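Beta-lactamase (Serratia marcescens, PDB 5GWA) probably hydrolyses beta-lactam antibiotics as a class A extended-spectrum beta-lactamase, and is captured here in complex with the inhibitor avibactam. Local coordinates at residues E12-D17 with N260-A265; L27-N32 with F174-I179; Q169-F174 with N190-T195. All blocks are in the same frame, centred on the assembly; numbering follows the deposited sequence.

Contact 1: residues E12-D17 with N260-A265; sequences EKYLKD and NEKIIA. With NA (sodium ion), chain M.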
loop_
_atom_site.group_PDB
_atom_site.type_symbol
_atom_site.label_atom_id
_atom_site.label_comp_id
_atom_site.label_asym_id
_atom_site.label_seq_id
_atom_site.Cartn_x
_atom_site.Cartn_y
_atom_site.Cartn_z
ATOM N N GLU A 12 -13.206 -12.364 28.385
ATOM C CA GLU A 12 -11.984 -13.006 28.854
ATOM C C GLU A 12 -11.963 -14.498 28.496
ATOM O O GLU A 12 -10.960 -15.002 28.005
ATOM C CB GLU A 12 -11.820 -12.768 30.368
ATOM C CG GLU A 12 -11.393 -11.333 30.678
ATOM C CD GLU A 12 -11.245 -11.027 32.158
ATOM O OE1 GLU A 12 -11.727 -11.824 32.969
ATOM O OE2 GLU A 12 -10.726 -9.940 32.508
ATOM N N LYS A 13 -13.123 -15.139 28.552
ATOM C CA LYS A 13 -13.200 -16.562 28.233
ATOM C C LYS A 13 -13.020 -16.802 26.742
ATOM O O LYS A 13 -12.309 -17.720 26.328
ATOM C CB LYS A 13 -14.531 -17.140 28.714
ATOM C CG LYS A 13 -14.680 -18.633 28.468
ATOM C CD LYS A 13 -15.901 -19.202 29.180
ATOM C CE LYS A 13 -16.137 -20.656 28.804
ATOM N NZ LYS A 13 -17.531 -21.075 29.116
ATOM N N TYR A 14 -13.637 -15.938 25.940
ATOM C CA TYR A 14 -13.434 -15.933 24.480
ATOM C C TYR A 14 -11.957 -15.813 24.088
ATOM O O TYR A 14 -11.459 -16.466 23.161
ATOM C CB TYR A 14 -14.266 -14.789 23.870
ATOM C CG TYR A 14 -14.072 -14.624 22.366
ATOM C CD1 TYR A 14 -14.542 -15.572 21.476
ATOM C CD2 TYR A 14 -13.298 -13.598 21.857
ATOM C CE1 TYR A 14 -14.313 -15.462 20.122
ATOM C CE2 TYR A 14 -13.101 -13.455 20.511
ATOM C CZ TYR A 14 -13.591 -14.398 19.645
ATOM O OH TYR A 14 -13.354 -14.302 18.305
ATOM N N LEU A 15 -11.237 -14.993 24.828
ATOM C CA LEU A 15 -9.870 -14.688 24.523
ATOM C C LEU A 15 -8.878 -15.772 24.965
ATOM O O LEU A 15 -7.747 -15.801 24.496
ATOM C CB LEU A 15 -9.503 -13.368 25.196
ATOM C CG LEU A 15 -9.997 -12.106 24.519
ATOM C CD1 LEU A 15 -9.575 -10.909 25.379
ATOM C CD2 LEU A 15 -9.473 -11.994 23.098
ATOM N N LYS A 16 -9.358 -16.712 25.790
ATOM C CA LYS A 16 -8.498 -17.737 26.374
ATOM C C LYS A 16 -7.670 -18.512 25.357
ATOM O O LYS A 16 -6.505 -18.811 25.618
ATOM C CB LYS A 16 -9.338 -18.730 27.192
ATOM C CG LYS A 16 -9.596 -18.298 28.628
ATOM C CD LYS A 16 -10.582 -19.228 29.326
ATOM C CE LYS A 16 -10.212 -20.694 29.141
ATOM N NZ LYS A 16 -10.897 -21.571 30.133
ATOM N N ASP A 17 -8.280 -18.912 24.244
ATOM C CA ASP A 17 -7.585 -19.736 23.251
ATOM C C ASP A 17 -7.109 -18.984 22.028
ATOM O O ASP A 17 -6.708 -19.594 21.037
ATOM C CB ASP A 17 -8.451 -20.917 22.813
ATOM C CG ASP A 17 -9.685 -20.497 22.056
ATOM O OD1 ASP A 17 -9.836 -19.294 21.762
ATOM O OD2 ASP A 17 -10.532 -21.370 21.781
ATOM N N ASN A 260 -8.027 -12.632 13.495
ATOM C CA ASN A 260 -7.752 -11.361 14.149
ATOM C C ASN A 260 -8.930 -10.406 13.980
ATOM O O ASN A 260 -9.340 -9.741 14.935
ATOM C CB ASN A 260 -6.448 -10.785 13.616
ATOM C CG ASN A 260 -5.226 -11.618 14.032
ATOM O OD1 ASN A 260 -5.238 -12.207 15.110
ATOM N ND2 ASN A 260 -4.244 -11.716 13.172
ATOM N N GLU A 261 -9.498 -10.350 12.774
ATOM C CA GLU A 261 -10.656 -9.515 12.545
ATOM C C GLU A 261 -11.874 -10.021 13.296
ATOM O O GLU A 261 -12.620 -9.258 13.876
ATOM C CB GLU A 261 -10.962 -9.368 11.051
ATOM C CG GLU A 261 -9.838 -8.730 10.272
ATOM C CD GLU A 261 -10.301 -8.166 8.938
ATOM O OE1 GLU A 261 -10.768 -8.915 8.096
ATOM O OE2 GLU A 261 -10.213 -6.949 8.718
ATOM N N LYS A 262 -12.065 -11.339 13.283
ATOM C CA LYS A 262 -13.166 -11.945 13.964
ATOM C C LYS A 262 -13.142 -11.705 15.464
ATOM O O LYS A 262 -14.181 -11.468 16.064
ATOM C CB LYS A 262 -13.158 -13.451 13.659
ATOM C CG LYS A 262 -14.292 -14.233 14.276
ATOM C CD LYS A 262 -15.613 -13.946 13.590
ATOM C CE LYS A 262 -15.825 -14.845 12.380
ATOM N NZ LYS A 262 -17.009 -14.431 11.570
ATOM N N ILE A 263 -11.940 -11.626 16.049
ATOM C CA ILE A 263 -11.839 -11.285 17.469
ATOM C C ILE A 263 -12.472 -9.932 17.751
ATOM O O ILE A 263 -13.266 -9.776 18.684
ATOM C CB ILE A 263 -10.387 -11.296 17.954
ATOM C CG1 ILE A 263 -9.876 -12.747 18.083
ATOM C CG2 ILE A 263 -10.255 -10.622 19.312
ATOM C CD1 ILE A 263 -8.387 -12.874 18.171
ATOM N N ILE A 264 -12.171 -8.959 16.895
ATOM C CA ILE A 264 -12.769 -7.630 17.065
ATOM C C ILE A 264 -14.280 -7.672 16.907
ATOM O O ILE A 264 -15.026 -7.109 17.727
ATOM C CB ILE A 264 -12.175 -6.607 16.063
ATOM C CG1 ILE A 264 -10.643 -6.549 16.214
ATOM C CG2 ILE A 264 -12.789 -5.222 16.284
ATOM C CD1 ILE A 264 -9.925 -5.722 15.175
ATOM N N ALA A 265 -14.730 -8.383 15.875
ATOM C CA ALA A 265 -16.146 -8.427 15.516
ATOM C C ALA A 265 -16.961 -9.102 16.631
ATOM O O ALA A 265 -18.018 -8.631 17.026
ATOM C CB ALA A 265 -16.324 -9.160 14.183
HETATM NA NA NA M . -12.529 -6.066 7.590
#
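The phenol of Y14 runs end-on into the backbone of the C-terminal helix without forming a hydrogen bond to it. Y14 OH stops 3.5 Å from I263 CA, which lies in the ring plane at the edge. K262 O is close to the hydroxyl, but Y14 OH to K262 O is 3.7 Å and is van der Waals contact only. The ring reaches this far because CG of Y14 stands anti to the backbone N (chi1 176°). Y14 CE2 also lies 4.1 Å from I263 CG1. L15 CD2 is 4.1 Å from I263 CG2. I263 thus lies between Y14 and L15, with CG1 turned to Y14 and CG2 touching both. K262 CG also comes near the hydroxyl, and the rest of its chain leads away. E261 serves another site: its OE2 binds a sodium ion at 2.7 Å and also bonds R201, while OE1 forms a salt bridge with K76 of the second subunit. K18 makes a cation-pi contact with Y14. On the sheet side, L15 and I263 both touch V22 of strand 21-28, and I263 also touches V250 of strand 243-253. The terminal helices 4-15 and 257-276 therefore lie together on the five-stranded sheet.

Contact 2: residues L27-N32 with F174-I179; sequences LGIEDN and FYKNEI. With NA (sodium ion), chain R.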
loop_
_atom_site.group_PDB
_atom_site.type_symbol
_atom_site.label_atom_id
_atom_site.label_comp_id
_atom_site.label_asym_id
_atom_site.label_seq_id
_atom_site.Cartn_x
_atom_site.Cartn_y
_atom_site.Cartn_z
ATOM N N LEU A 27 -16.502 2.623 26.711
ATOM C CA LEU A 27 -17.033 3.692 27.554
ATOM C C LEU A 27 -18.363 4.150 26.976
ATOM O O LEU A 27 -18.442 4.587 25.816
ATOM C CB LEU A 27 -16.041 4.841 27.570
ATOM C CG LEU A 27 -15.927 5.854 28.683
ATOM C CD1 LEU A 27 -15.934 5.130 30.045
ATOM C CD2 LEU A 27 -14.623 6.629 28.499
ATOM N N GLY A 28 -19.409 4.164 27.802
ATOM C CA GLY A 28 -20.652 4.779 27.350
ATOM C C GLY A 28 -20.475 6.270 27.127
ATOM O O GLY A 28 -19.758 6.932 27.849
ATOM N N ILE A 29 -21.194 6.829 26.144
ATOM C CA ILE A 29 -21.091 8.241 25.876
ATOM C C ILE A 29 -21.992 9.038 26.800
ATOM O O ILE A 29 -21.577 10.019 27.417
ATOM C CB ILE A 29 -21.410 8.585 24.410
ATOM C CG1 ILE A 29 -20.401 7.932 23.450
ATOM C CG2 ILE A 29 -21.348 10.075 24.200
ATOM C CD1 ILE A 29 -18.966 8.283 23.760
ATOM N N GLU A 30 -23.225 8.569 26.917
ATOM C CA GLU A 30 -24.234 9.286 27.698
ATOM C C GLU A 30 -24.363 8.724 29.111
ATOM O O GLU A 30 -24.696 9.465 30.026
ATOM C CB GLU A 30 -25.572 9.252 26.968
ATOM C CG GLU A 30 -25.564 9.958 25.601
ATOM C CD GLU A 30 -25.133 9.058 24.443
ATOM O OE1 GLU A 30 -25.000 7.834 24.651
ATOM O OE2 GLU A 30 -25.069 9.585 23.329
ATOM N N ASP A 31 -24.006 7.471 29.316
ATOM C CA ASP A 31 -24.167 6.859 30.647
ATOM C C ASP A 31 -22.798 6.432 31.194
ATOM O O ASP A 31 -21.767 6.788 30.619
ATOM C CB ASP A 31 -25.168 5.706 30.590
ATOM C CG ASP A 31 -24.617 4.475 29.921
ATOM O OD1 ASP A 31 -23.382 4.378 29.738
ATOM O OD2 ASP A 31 -25.427 3.590 29.588
ATOM N N ASN A 32 -22.783 5.728 32.328
ATOM C CA ASN A 32 -21.548 5.474 33.064
ATOM C C ASN A 32 -20.891 4.132 32.783
ATOM O O ASN A 32 -20.004 3.698 33.532
ATOM C CB ASN A 32 -21.824 5.597 34.557
ATOM C CG ASN A 32 -22.406 6.944 34.910
ATOM O OD1 ASN A 32 -21.738 7.972 34.762
ATOM N ND2 ASN A 32 -23.690 6.965 35.262
ATOM N N PHE A 174 -14.196 13.603 22.225
ATOM C CA PHE A 174 -14.506 14.017 20.859
ATOM C C PHE A 174 -16.018 13.986 20.583
ATOM O O PHE A 174 -16.550 14.948 19.997
ATOM C CB PHE A 174 -13.784 13.094 19.862
ATOM C CG PHE A 174 -14.349 13.127 18.477
ATOM C CD1 PHE A 174 -14.208 14.245 17.692
ATOM C CD2 PHE A 174 -14.939 11.995 17.927
ATOM C CE1 PHE A 174 -14.728 14.277 16.423
ATOM C CE2 PHE A 174 -15.462 12.025 16.644
ATOM C CZ PHE A 174 -15.301 13.158 15.874
ATOM N N TYR A 175 -16.694 12.881 20.918
ATOM C CA TYR A 175 -18.087 12.690 20.515
ATOM C C TYR A 175 -18.981 13.719 21.160
ATOM O O TYR A 175 -19.990 14.129 20.570
ATOM C CB TYR A 175 -18.614 11.268 20.823
ATOM C CG TYR A 175 -19.779 10.930 19.967
ATOM C CD1 TYR A 175 -19.597 10.437 18.693
ATOM C CD2 TYR A 175 -21.076 11.271 20.345
ATOM C CE1 TYR A 175 -20.660 10.199 17.837
ATOM C CE2 TYR A 175 -22.145 11.053 19.483
ATOM C CZ TYR A 175 -21.934 10.527 18.226
ATOM O OH TYR A 175 -22.956 10.336 17.302
ATOM N N LYS A 176 -18.607 14.138 22.352
ATOM C CA LYS A 176 -19.368 15.141 23.057
ATOM C C LYS A 176 -18.995 16.530 22.554
ATOM O O LYS A 176 -19.480 17.528 23.088
ATOM C CB LYS A 176 -19.149 15.032 24.561
ATOM C CG LYS A 176 -19.622 13.697 25.136
ATOM C CD LYS A 176 -19.346 13.570 26.620
ATOM C CE LYS A 176 -20.223 14.517 27.430
ATOM N NZ LYS A 176 -20.233 14.125 28.871
ATOM N N ASN A 177 -18.273 16.576 21.431
ATOM C CA ASN A 177 -17.733 17.822 20.874
ATOM C C ASN A 177 -17.137 18.748 21.911
ATOM O O ASN A 177 -17.424 19.963 21.925
ATOM C CB ASN A 177 -18.748 18.538 19.976
ATOM C CG ASN A 177 -18.112 19.627 19.140
ATOM O OD1 ASN A 177 -18.777 20.579 18.748
ATOM N ND2 ASN A 177 -16.814 19.517 18.905
ATOM N N GLU A 178 -16.196 18.202 22.684
ATOM C CA GLU A 178 -15.388 18.954 23.631
ATOM C C GLU A 178 -14.035 19.380 23.074
ATOM O O GLU A 178 -13.215 19.936 23.813
ATOM C CB GLU A 178 -15.138 18.134 24.901
ATOM C CG GLU A 178 -16.395 17.817 25.693
ATOM C CD GLU A 178 -16.160 16.953 26.931
ATOM O OE1 GLU A 178 -15.006 16.564 27.215
ATOM O OE2 GLU A 178 -17.155 16.671 27.638
ATOM N N ILE A 179 -13.733 18.952 21.849
ATOM C CA ILE A 179 -12.429 19.246 21.236
ATOM C C ILE A 179 -12.478 20.281 20.093
ATOM O O ILE A 179 -11.624 21.154 20.028
ATOM C CB ILE A 179 -11.741 17.945 20.728
ATOM C CG1 ILE A 179 -11.641 16.914 21.842
ATOM C CG2 ILE A 179 -10.359 18.264 20.185
ATOM C CD1 ILE A 179 -11.294 15.526 21.351
HETATM NA NA NA R . -24.395 5.666 26.518
#
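Y175, in the last turn of helix 164-175, meets I29 just beyond the end of strand 21-28. Y175 CD2 lies 4.0 Å from I29 CG2. The methyl approaches the ring obliquely, and the two side chains are nearly perpendicular. CG of Y175 is anti to the backbone N (chi1 -158°), which brings CD2 to I29 CG2. The ring also meets that of H243, with the planes at about 40°. A sulfate ion, probably from the crystallisation liquor, lies near the Y175 side chain. K176 comes next. Its CG is 4.1 Å from I29 CG2, and the two chains point in opposite senses where they meet. One methyl of I29 therefore serves both partners. N177 then turns the backbone away. It has positive phi (43°) and is the C-prime residue of a Schellman motif, in which N177 N bonds F174 O at 2.8 Å and E178 N bonds K173 O at 3.0 Å. On the facing loop, E30 OE1 binds a sodium ion at 2.9 Å, with H243 O as a second ligand. The ion thereby links the loop to strand 243-253. G28 O accepts a hydrogen bond from K172 NZ. No hydrogen bond joins 27-32 to 174-179. Between these two segments the contact is apolar and centred on I29 CG2, and the polar tie nearby is that from K172 to G28.

Contact 3: residues Q169-F174 with N190-T195; sequences QLLKKF and NTMIET. With NA (sodium ion), chain T.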
loop_
_atom_site.group_PDB
_atom_site.type_symbol
_atom_site.label_atom_id
_atom_site.label_comp_id
_atom_site.label_asym_id
_atom_site.label_seq_id
_atom_site.Cartn_x
_atom_site.Cartn_y
_atom_site.Cartn_z
ATOM N N GLN A 169 -11.485 7.190 26.221
ATOM C CA GLN A 169 -11.550 8.514 26.869
ATOM C C GLN A 169 -11.489 9.618 25.835
ATOM O O GLN A 169 -12.297 10.566 25.862
ATOM C CB GLN A 169 -10.441 8.662 27.894
ATOM C CG GLN A 169 -10.634 7.766 29.109
ATOM C CD GLN A 169 -9.346 7.507 29.863
ATOM O OE1 GLN A 169 -8.392 8.286 29.776
ATOM N NE2 GLN A 169 -9.327 6.435 30.647
ATOM N N LEU A 170 -10.534 9.490 24.919
ATOM C CA LEU A 170 -10.413 10.467 23.851
ATOM C C LEU A 170 -11.615 10.472 22.937
ATOM O O LEU A 170 -12.051 11.552 22.458
ATOM C CB LEU A 170 -9.111 10.237 23.087
ATOM C CG LEU A 170 -8.779 11.202 21.948
ATOM C CD1 LEU A 170 -8.466 12.570 22.554
ATOM C CD2 LEU A 170 -7.578 10.743 21.116
ATOM N N LEU A 171 -12.083 9.289 22.527
ATOM C CA LEU A 171 -13.257 9.205 21.659
ATOM C C LEU A 171 -14.492 9.847 22.281
ATOM O O LEU A 171 -15.297 10.454 21.573
ATOM C CB LEU A 171 -13.568 7.753 21.300
ATOM C CG LEU A 171 -12.595 7.110 20.322
ATOM C CD1 LEU A 171 -12.712 5.612 20.396
ATOM C CD2 LEU A 171 -12.789 7.571 18.886
ATOM N N LYS A 172 -14.636 9.723 23.599
ATOM C CA LYS A 172 -15.770 10.318 24.302
ATOM C C LYS A 172 -15.690 11.849 24.392
ATOM O O LYS A 172 -16.683 12.519 24.062
ATOM C CB LYS A 172 -15.897 9.692 25.691
ATOM C CG LYS A 172 -17.013 10.271 26.539
ATOM C CD LYS A 172 -17.200 9.449 27.791
ATOM C CE LYS A 172 -18.336 9.967 28.652
ATOM N NZ LYS A 172 -18.801 8.940 29.623
ATOM N N LYS A 173 -14.502 12.380 24.660
ATOM C CA LYS A 173 -14.248 13.837 24.621
ATOM C C LYS A 173 -14.616 14.349 23.244
ATOM O O LYS A 173 -15.322 15.347 23.065
ATOM C CB LYS A 173 -12.786 14.137 24.908
ATOM C CG LYS A 173 -12.377 13.897 26.352
ATOM C CD LYS A 173 -10.996 14.464 26.630
ATOM C CE LYS A 173 -10.558 14.183 28.051
ATOM N NZ LYS A 173 -11.049 15.286 28.930
ATOM N N PHE A 174 -14.196 13.603 22.225
ATOM C CA PHE A 174 -14.506 14.017 20.859
ATOM C C PHE A 174 -16.018 13.986 20.583
ATOM O O PHE A 174 -16.550 14.948 19.997
ATOM C CB PHE A 174 -13.784 13.094 19.862
ATOM C CG PHE A 174 -14.349 13.127 18.477
ATOM C CD1 PHE A 174 -14.208 14.245 17.692
ATOM C CD2 PHE A 174 -14.939 11.995 17.927
ATOM C CE1 PHE A 174 -14.728 14.277 16.423
ATOM C CE2 PHE A 174 -15.462 12.025 16.644
ATOM C CZ PHE A 174 -15.301 13.158 15.874
ATOM N N ASN A 190 -18.556 12.700 10.283
ATOM C CA ASN A 190 -19.058 12.164 9.041
ATOM C C ASN A 190 -17.957 11.329 8.375
ATOM O O ASN A 190 -18.230 10.261 7.833
ATOM C CB ASN A 190 -19.520 13.275 8.094
ATOM C CG ASN A 190 -20.894 13.821 8.452
ATOM O OD1 ASN A 190 -21.744 13.117 8.954
ATOM N ND2 ASN A 190 -21.133 15.056 8.081
ATOM N N THR A 191 -16.730 11.826 8.465
ATOM C CA THR A 191 -15.609 11.179 7.774
ATOM C C THR A 191 -15.348 9.765 8.400
ATOM O O THR A 191 -15.191 8.746 7.681
ATOM C CB THR A 191 -14.395 12.086 7.852
ATOM O OG1 THR A 191 -14.686 13.322 7.145
ATOM C CG2 THR A 191 -13.216 11.439 7.241
ATOM N N MET A 192 -15.516 9.697 9.705
ATOM C CA MET A 192 -15.393 8.404 10.427
ATOM C C MET A 192 -16.522 7.398 10.202
ATOM O O MET A 192 -16.312 6.196 10.154
ATOM C CB MET A 192 -15.240 8.692 11.907
ATOM C CG MET A 192 -13.900 9.318 12.260
ATOM S SD MET A 192 -13.720 9.791 13.967
ATOM C CE MET A 192 -13.621 8.150 14.705
ATOM N N ILE A 193 -17.746 7.896 9.966
ATOM C CA ILE A 193 -18.831 7.038 9.516
ATOM C C ILE A 193 -18.664 6.551 8.103
ATOM O O ILE A 193 -18.972 5.396 7.773
ATOM C CB ILE A 193 -20.206 7.748 9.701
ATOM C CG1 ILE A 193 -20.422 8.087 11.179
ATOM C CG2 ILE A 193 -21.311 6.857 9.199
ATOM C CD1 ILE A 193 -21.568 9.084 11.411
ATOM N N GLU A 194 -18.065 7.420 7.266
ATOM C CA GLU A 194 -17.769 7.127 5.883
ATOM C C GLU A 194 -16.591 6.183 5.701
ATOM O O GLU A 194 -16.291 5.780 4.591
ATOM C CB GLU A 194 -17.517 8.444 5.131
ATOM C CG GLU A 194 -18.807 9.235 4.856
ATOM C CD GLU A 194 -18.608 10.672 4.397
ATOM O OE1 GLU A 194 -17.459 11.116 4.156
ATOM O OE2 GLU A 194 -19.648 11.370 4.231
ATOM N N THR A 195 -15.875 5.879 6.770
ATOM C CA THR A 195 -14.787 4.903 6.680
ATOM C C THR A 195 -15.208 3.640 5.952
ATOM O O THR A 195 -16.277 3.053 6.248
ATOM C CB THR A 195 -14.269 4.601 8.097
ATOM O OG1 THR A 195 -13.643 5.789 8.601
ATOM C CG2 THR A 195 -13.273 3.426 8.152
HETATM NA NA NA T . -17.861 2.917 8.643
#
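M192 O, on the residue whose side chain crosses to F174 and L171, is approached twice by T195 as helix 182-193 ends. T195 N makes a weak bond to M192 O at 3.4 Å. T195 OG1 is 3.1 Å from M192 O and also lies within bonding reach of H214 O. Beside this turn, a sodium ion is bound by I193 O and T195 O, each at 2.9 Å. The contact itself runs the other way, through the M192 side chain. M192 SD lies 3.9 Å from F174 CE2, near CE2 and CZ and obliquely to the ring. It is 4.8 Å from the ring centroid and 49° off the ring normal, a Met-aromatic contact. The chain of M192 is extended to the sulfur and then bends (chi3 71°). This bend turns CE to L171, whose CD2 is 4.3 Å away. The helices stay well apart here, with L171 CA and M192 CA 11.5 Å from each other. F51 of helix 49-63 touches F174, L171 and M192, and V108 of helix 100-109 also packs on M192. All three contacting residues are buried, and no hydrogen bond crosses between the segments. The contact is hydrophobic, with a polarisable sulfur against an aromatic ring, while the polar groups of 190-195 find partners elsewhere, among them H214, S109 and the sodium ion.

In the fold
From the N terminus, helix 4-15 supplies the first half of contact 1, and strand 21-28 follows it with the first half of contact 2. Helix 164-175 comes much later. Its 169-174 portion opens contact 3, and its end at 174-179 closes the loop begun at 27-32. Contact 3 closes soon afterwards, at 190-195. Contacts 2 and 3 therefore cross along the chain, share F174 and have centres 10 Å apart. Contact 1 closes last, at helix 257-276, and its loop encloses both others. It joins the two terminal helices on the sheet. Contacts 2 and 3 tie helix 164-175 to the loop after strand 21-28 and to helix 182-193.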